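Probable zinc protease PqqL (Escherichia coli, PDB 6OFS) probably acts as a periplasmic zinc metalloprotease of the M16 family, cleaving peptide or protein substrates with one zinc ion per subunit. Local coordinates at residues R740-T745 / H893-Y898; S736-Y741 / D792-L797. All coordinates share one frame; numbering follows the deposited sequence.

Contact 1. Residues R740-T745 / H893-Y898; sequences RYDSRT and HPVNTY
R740 reaches across to N896 and Y898 with one nitrogen of its guanidinium. NH1 donates to N896 OD1 at 2.9 Å, a bent bond (131° at the hydrogen) whose acceptor sits 22° out of the guanidinium plane, and more weakly to Y898 OH, which lies in that plane at the edge of the group. The tyrosine ring and the guanidinium are nearly coplanar. A bend at chi3 (77°) lays the arginine head alongside the N896 amide. V895 comes over one guanidinium face, near the rim, with CG1 3.4 Å from R740 NH2. That same nitrogen makes a weak, long salt bridge with D742 OD1 two residues along its own strand. Y741 points to the other side of the strand, where its ring runs side by side with P894, CE2 resting 3.6 Å from P894 CG.

The backbone fixes this register: R740 N donates to N896 O at 2.8 Å, and V895 N to R740 O at 2.9 Å. Further out, N896 ND2 is bonded to N720 OD1 and T718 O, which holds the amide with its oxygen turned to the arginine, while Y898 OH is engaged by A717 O. A717, T718 and N720 thus form the second shell. With V895 and N896 both facing R740, the antiparallel pairing of strands 733-742 and 896-904 ends in a classic beta bulge, where strand 896-904, an inner strand of the mixed five-stranded sheet, begins.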
loop_
_atom_site.group_PDB
_atom_site.type_symbol
_atom_site.label_atom_id
_atom_site.label_comp_id
_atom_site.label_asym_id
_atom_site.label_seq_id
_atom_site.Cartn_x
_atom_site.Cartn_y
_atom_site.Cartn_z
ATOM N N ARG A 740 -33.781 -33.403 -0.491
ATOM C CA ARG A 740 -33.895 -32.409 0.577
ATOM C C ARG A 740 -35.020 -32.777 1.513
ATOM O O ARG A 740 -36.120 -33.115 1.071
ATOM C CB ARG A 740 -34.088 -31.002 0.013
ATOM C CG ARG A 740 -33.108 -29.997 0.597
ATOM C CD ARG A 740 -33.485 -28.584 0.243
ATOM N NE ARG A 740 -34.595 -28.118 1.075
ATOM C CZ ARG A 740 -35.795 -27.783 0.615
ATOM N NH1 ARG A 740 -36.051 -27.823 -0.689
ATOM N NH2 ARG A 740 -36.741 -27.382 1.451
ATOM N N TYR A 741 -34.722 -32.743 2.809
ATOM C CA TYR A 741 -35.638 -33.121 3.877
ATOM C C TYR A 741 -35.776 -31.959 4.857
ATOM O O TYR A 741 -34.763 -31.391 5.250
ATOM C CB TYR A 741 -35.076 -34.361 4.607
ATOM C CG TYR A 741 -34.829 -35.560 3.711
ATOM C CD1 TYR A 741 -33.584 -35.770 3.113
ATOM C CD2 TYR A 741 -35.831 -36.499 3.476
ATOM C CE1 TYR A 741 -33.352 -36.877 2.291
ATOM C CE2 TYR A 741 -35.613 -37.602 2.652
ATOM C CZ TYR A 741 -34.375 -37.785 2.056
ATOM O OH TYR A 741 -34.169 -38.890 1.267
ATOM N N ASP A 742 -37.011 -31.582 5.238
ATOM C CA ASP A 742 -37.206 -30.515 6.226
ATOM C C ASP A 742 -37.080 -31.106 7.628
ATOM O O ASP A 742 -37.456 -32.262 7.839
ATOM C CB ASP A 742 -38.561 -29.797 6.057
ATOM C CG ASP A 742 -38.581 -28.614 5.086
ATOM O OD1 ASP A 742 -37.491 -28.066 4.782
ATOM O OD2 ASP A 742 -39.692 -28.215 4.651
ATOM N N SER A 743 -36.502 -30.345 8.565
ATOM C CA SER A 743 -36.346 -30.781 9.952
ATOM C C SER A 743 -37.417 -30.069 10.755
ATOM O O SER A 743 -37.377 -28.839 10.890
ATOM C CB SER A 743 -34.959 -30.435 10.491
ATOM O OG SER A 743 -33.922 -30.775 9.586
ATOM N N ARG A 744 -38.417 -30.821 11.224
ATOM C CA ARG A 744 -39.496 -30.231 12.024
ATOM C C ARG A 744 -38.882 -29.603 13.286
ATOM O O ARG A 744 -39.052 -28.404 13.519
ATOM C CB ARG A 744 -40.572 -31.272 12.352
ATOM C CG ARG A 744 -41.416 -31.648 11.141
ATOM C CD ARG A 744 -42.829 -32.002 11.548
ATOM N NE ARG A 744 -43.608 -32.522 10.425
ATOM C CZ ARG A 744 -44.616 -31.879 9.844
ATOM N NH1 ARG A 744 -44.984 -30.677 10.275
ATOM N NH2 ARG A 744 -45.270 -32.434 8.832
ATOM N N THR A 745 -38.053 -30.400 14.002
ATOM C CA THR A 745 -37.272 -30.056 15.199
ATOM C C THR A 745 -35.783 -29.959 14.799
ATOM O O THR A 745 -35.380 -30.668 13.874
ATOM C CB THR A 745 -37.467 -31.144 16.280
ATOM O OG1 THR A 745 -37.484 -32.436 15.665
ATOM C CG2 THR A 745 -38.739 -30.945 17.091
ATOM N N HIS A 893 -39.476 -38.932 3.821
ATOM C CA HIS A 893 -40.021 -38.326 2.600
ATOM C C HIS A 893 -39.438 -36.960 2.260
ATOM O O HIS A 893 -39.655 -35.996 3.009
ATOM C CB HIS A 893 -41.566 -38.244 2.639
ATOM C CG HIS A 893 -42.253 -39.550 2.878
ATOM N ND1 HIS A 893 -42.919 -39.801 4.062
ATOM C CD2 HIS A 893 -42.337 -40.648 2.086
ATOM C CE1 HIS A 893 -43.393 -41.035 3.956
ATOM N NE2 HIS A 893 -43.088 -41.576 2.775
ATOM N N PRO A 894 -38.758 -36.852 1.094
ATOM C CA PRO A 894 -38.199 -35.552 0.683
ATOM C C PRO A 894 -39.228 -34.521 0.255
ATOM O O PRO A 894 -40.222 -34.846 -0.393
ATOM C CB PRO A 894 -37.294 -35.895 -0.513
ATOM C CG PRO A 894 -37.227 -37.382 -0.572
ATOM C CD PRO A 894 -38.446 -37.902 0.108
ATOM N N VAL A 895 -38.947 -33.265 0.593
ATOM C CA VAL A 895 -39.717 -32.087 0.216
ATOM C C VAL A 895 -39.334 -31.733 -1.246
ATOM O O VAL A 895 -40.161 -31.209 -1.986
ATOM C CB VAL A 895 -39.517 -30.924 1.248
ATOM C CG1 VAL A 895 -38.048 -30.551 1.426
ATOM C CG2 VAL A 895 -40.356 -29.684 0.908
ATOM N N ASN A 896 -38.090 -32.080 -1.669
ATOM C CA ASN A 896 -37.583 -31.867 -3.027
ATOM C C ASN A 896 -36.477 -32.829 -3.444
ATOM O O ASN A 896 -35.653 -33.213 -2.623
ATOM C CB ASN A 896 -37.058 -30.448 -3.187
ATOM C CG ASN A 896 -38.102 -29.376 -3.379
ATOM O OD1 ASN A 896 -38.234 -28.459 -2.566
ATOM N ND2 ASN A 896 -38.847 -29.455 -4.463
ATOM N N THR A 897 -36.431 -33.180 -4.743
ATOM C CA THR A 897 -35.363 -33.987 -5.334
ATOM C C THR A 897 -34.807 -33.275 -6.573
ATOM O O THR A 897 -35.567 -32.936 -7.483
ATOM C CB THR A 897 -35.745 -35.457 -5.617
ATOM O OG1 THR A 897 -36.613 -35.524 -6.746
ATOM C CG2 THR A 897 -36.338 -36.185 -4.415
ATOM N N TYR A 898 -33.493 -33.023 -6.592
ATOM C CA TYR A 898 -32.833 -32.388 -7.733
ATOM C C TYR A 898 -31.841 -33.377 -8.351
ATOM O O TYR A 898 -30.985 -33.940 -7.650
ATOM C CB TYR A 898 -32.176 -31.047 -7.367
ATOM C CG TYR A 898 -32.970 -30.206 -6.388
ATOM C CD1 TYR A 898 -33.970 -29.339 -6.828
ATOM C CD2 TYR A 898 -32.712 -30.263 -5.020
ATOM C CE1 TYR A 898 -34.705 -28.569 -5.927
ATOM C CE2 TYR A 898 -33.416 -29.470 -4.115
ATOM C CZ TYR A 898 -34.403 -28.616 -4.574
ATOM O OH TYR A 898 -35.094 -27.864 -3.660
#

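Contact 2. Residues S736-Y741 / D792-L797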
loop_
_atom_site.group_PDB
_atom_site.type_symbol
_atom_site.label_atom_id
_atom_site.label_comp_id
_atom_site.label_asym_id
_atom_site.label_seq_id
_atom_site.Cartn_x
_atom_site.Cartn_y
_atom_site.Cartn_z
ATOM N N SER A 736 -25.619 -36.871 -10.404
ATOM C CA SER A 736 -25.797 -36.300 -9.071
ATOM C C SER A 736 -27.286 -36.231 -8.707
ATOM O O SER A 736 -28.094 -35.732 -9.501
ATOM C CB SER A 736 -25.170 -34.911 -8.986
ATOM O OG SER A 736 -23.785 -34.971 -9.268
ATOM N N GLN A 737 -27.646 -36.740 -7.515
ATOM C CA GLN A 737 -29.022 -36.681 -7.021
ATOM C C GLN A 737 -29.032 -36.135 -5.600
ATOM O O GLN A 737 -28.352 -36.659 -4.719
ATOM C CB GLN A 737 -29.732 -38.043 -7.112
ATOM C CG GLN A 737 -31.204 -37.993 -6.680
ATOM C CD GLN A 737 -31.855 -39.351 -6.663
ATOM O OE1 GLN A 737 -32.563 -39.739 -7.603
ATOM N NE2 GLN A 737 -31.630 -40.105 -5.587
ATOM N N TRP A 738 -29.756 -35.042 -5.405
ATOM C CA TRP A 738 -29.923 -34.386 -4.112
ATOM C C TRP A 738 -31.345 -34.575 -3.666
ATOM O O TRP A 738 -32.278 -34.334 -4.427
ATOM C CB TRP A 738 -29.648 -32.884 -4.195
ATOM C CG TRP A 738 -28.205 -32.493 -4.144
ATOM C CD1 TRP A 738 -27.486 -32.153 -3.033
ATOM C CD2 TRP A 738 -27.363 -32.222 -5.268
ATOM N NE1 TRP A 738 -26.232 -31.721 -3.396
ATOM C CE2 TRP A 738 -26.129 -31.754 -4.765
ATOM C CE3 TRP A 738 -27.540 -32.305 -6.661
ATOM C CZ2 TRP A 738 -25.050 -31.436 -5.605
ATOM C CZ3 TRP A 738 -26.478 -31.971 -7.493
ATOM C CH2 TRP A 738 -25.248 -31.549 -6.965
ATOM N N LYS A 739 -31.506 -35.010 -2.434
ATOM C CA LYS A 739 -32.791 -35.205 -1.793
ATOM C C LYS A 739 -32.763 -34.267 -0.605
ATOM O O LYS A 739 -31.774 -34.253 0.131
ATOM C CB LYS A 739 -32.970 -36.672 -1.383
ATOM C CG LYS A 739 -33.504 -37.513 -2.524
ATOM C CD LYS A 739 -33.684 -38.984 -2.148
ATOM C CE LYS A 739 -34.167 -39.845 -3.298
ATOM N NZ LYS A 739 -35.544 -39.489 -3.751
ATOM N N ARG A 740 -33.781 -33.403 -0.491
ATOM C CA ARG A 740 -33.895 -32.409 0.577
ATOM C C ARG A 740 -35.020 -32.777 1.513
ATOM O O ARG A 740 -36.120 -33.115 1.071
ATOM C CB ARG A 740 -34.088 -31.002 0.013
ATOM C CG ARG A 740 -33.108 -29.997 0.597
ATOM C CD ARG A 740 -33.485 -28.584 0.243
ATOM N NE ARG A 740 -34.595 -28.118 1.075
ATOM C CZ ARG A 740 -35.795 -27.783 0.615
ATOM N NH1 ARG A 740 -36.051 -27.823 -0.689
ATOM N NH2 ARG A 740 -36.741 -27.382 1.451
ATOM N N TYR A 741 -34.722 -32.743 2.809
ATOM C CA TYR A 741 -35.638 -33.121 3.877
ATOM C C TYR A 741 -35.776 -31.959 4.857
ATOM O O TYR A 741 -34.763 -31.391 5.250
ATOM C CB TYR A 741 -35.076 -34.361 4.607
ATOM C CG TYR A 741 -34.829 -35.560 3.711
ATOM C CD1 TYR A 741 -33.584 -35.770 3.113
ATOM C CD2 TYR A 741 -35.831 -36.499 3.476
ATOM C CE1 TYR A 741 -33.352 -36.877 2.291
ATOM C CE2 TYR A 741 -35.613 -37.602 2.652
ATOM C CZ TYR A 741 -34.375 -37.785 2.056
ATOM O OH TYR A 741 -34.169 -38.890 1.267
ATOM N N ASP A 792 -33.098 -27.864 7.476
ATOM C CA ASP A 792 -33.195 -28.951 6.508
ATOM C C ASP A 792 -31.941 -29.822 6.448
ATOM O O ASP A 792 -30.860 -29.383 6.844
ATOM C CB ASP A 792 -33.595 -28.448 5.105
ATOM C CG ASP A 792 -32.737 -27.351 4.507
ATOM O OD1 ASP A 792 -31.497 -27.511 4.472
ATOM O OD2 ASP A 792 -33.309 -26.355 4.035
ATOM N N ILE A 793 -32.111 -31.059 5.962
ATOM C CA ILE A 793 -31.067 -32.050 5.748
ATOM C C ILE A 793 -31.010 -32.310 4.233
ATOM O O ILE A 793 -32.034 -32.307 3.551
ATOM C CB ILE A 793 -31.345 -33.360 6.549
ATOM C CG1 ILE A 793 -31.479 -33.096 8.062
ATOM C CG2 ILE A 793 -30.285 -34.441 6.286
ATOM C CD1 ILE A 793 -32.636 -33.795 8.709
ATOM N N SER A 794 -29.810 -32.526 3.712
ATOM C CA SER A 794 -29.619 -32.822 2.302
ATOM C C SER A 794 -28.851 -34.124 2.153
ATOM O O SER A 794 -27.947 -34.423 2.941
ATOM C CB SER A 794 -28.894 -31.682 1.593
ATOM O OG SER A 794 -29.319 -31.577 0.245
ATOM N N HIS A 795 -29.252 -34.922 1.170
ATOM C CA HIS A 795 -28.587 -36.172 0.912
ATOM C C HIS A 795 -28.157 -36.187 -0.508
ATOM O O HIS A 795 -28.989 -36.217 -1.418
ATOM C CB HIS A 795 -29.467 -37.386 1.235
ATOM C CG HIS A 795 -28.780 -38.677 0.916
ATOM N ND1 HIS A 795 -28.993 -39.328 -0.289
ATOM C CD2 HIS A 795 -27.830 -39.348 1.613
ATOM C CE1 HIS A 795 -28.200 -40.389 -0.268
ATOM N NE2 HIS A 795 -27.483 -40.443 0.857
ATOM N N LEU A 796 -26.845 -36.168 -0.712
ATOM C CA LEU A 796 -26.304 -36.245 -2.050
ATOM C C LEU A 796 -25.864 -37.666 -2.337
ATOM O O LEU A 796 -25.174 -38.284 -1.530
ATOM C CB LEU A 796 -25.163 -35.225 -2.279
ATOM C CG LEU A 796 -24.325 -35.368 -3.576
ATOM C CD1 LEU A 796 -25.189 -35.225 -4.845
ATOM C CD2 LEU A 796 -23.195 -34.371 -3.596
ATOM N N LEU A 797 -26.309 -38.177 -3.486
ATOM C CA LEU A 797 -25.937 -39.471 -4.050
ATOM C C LEU A 797 -25.202 -39.160 -5.366
ATOM O O LEU A 797 -25.799 -38.614 -6.305
ATOM C CB LEU A 797 -27.180 -40.355 -4.290
ATOM C CG LEU A 797 -27.019 -41.526 -5.290
ATOM C CD1 LEU A 797 -26.306 -42.734 -4.662
ATOM C CD2 LEU A 797 -28.355 -41.923 -5.878
#
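Y741 lies alongside H795, the edge of its ring meeting H795 CB at 4.1 Å from CE1, while its CB packs over that of I793. Y741 N donates to I793 O and I793 N to Y741 O, each at 2.8 Å. At the far end Q737 is paired in the same way with L797; its chain runs out extended, CG anti to the backbone N (chi1 -176°), bringing NE2 within 3.8 Å of L797 CD2 before the amide bonds to N814. K739 and H795 form the third hydrogen-bonded pair, so the two strands, 162° apart in direction, make a regular antiparallel ladder inside a five-stranded mixed sheet in a region assigned to the M16 inactive domain. Helix 806-823 packs on the face carrying Q737, H795 and L797, where M817 touches all three.

L796 occupies the other face with W738, a non-hydrogen-bonded pair. Its CD1 sits over the indole, 3.8 Å from the centroid of the five-membered ring and 18° off the normal, a CH-pi contact; S794 OG approaches the same ring at its edge, near CD1. R641 adds a cation-pi interaction to W738. D792 OD2 makes a long salt bridge to R740 NE, but its stronger partner is R716.

Both contacts belong to strand 733-742, which has strand 896-904 on one flank (contact 1) and strand 792-801 on the other (contact 2); their centres lie about 8 Å apart, and R740 and Y741 take part in both. The ladder continues beyond contact 1 through a probable hydrogen bond from W738 N to Y898 O, 2.8 Å. Along the chain the order is 736-745, then 792-797, then 893-898, so strand 733-742 is paired with a strand about 50 residues on and with the final strand of the modelled chain. This ties the C-terminus into the last sheet of the protein, far from the zinc-binding histidines H54 and H58 near the N-terminus.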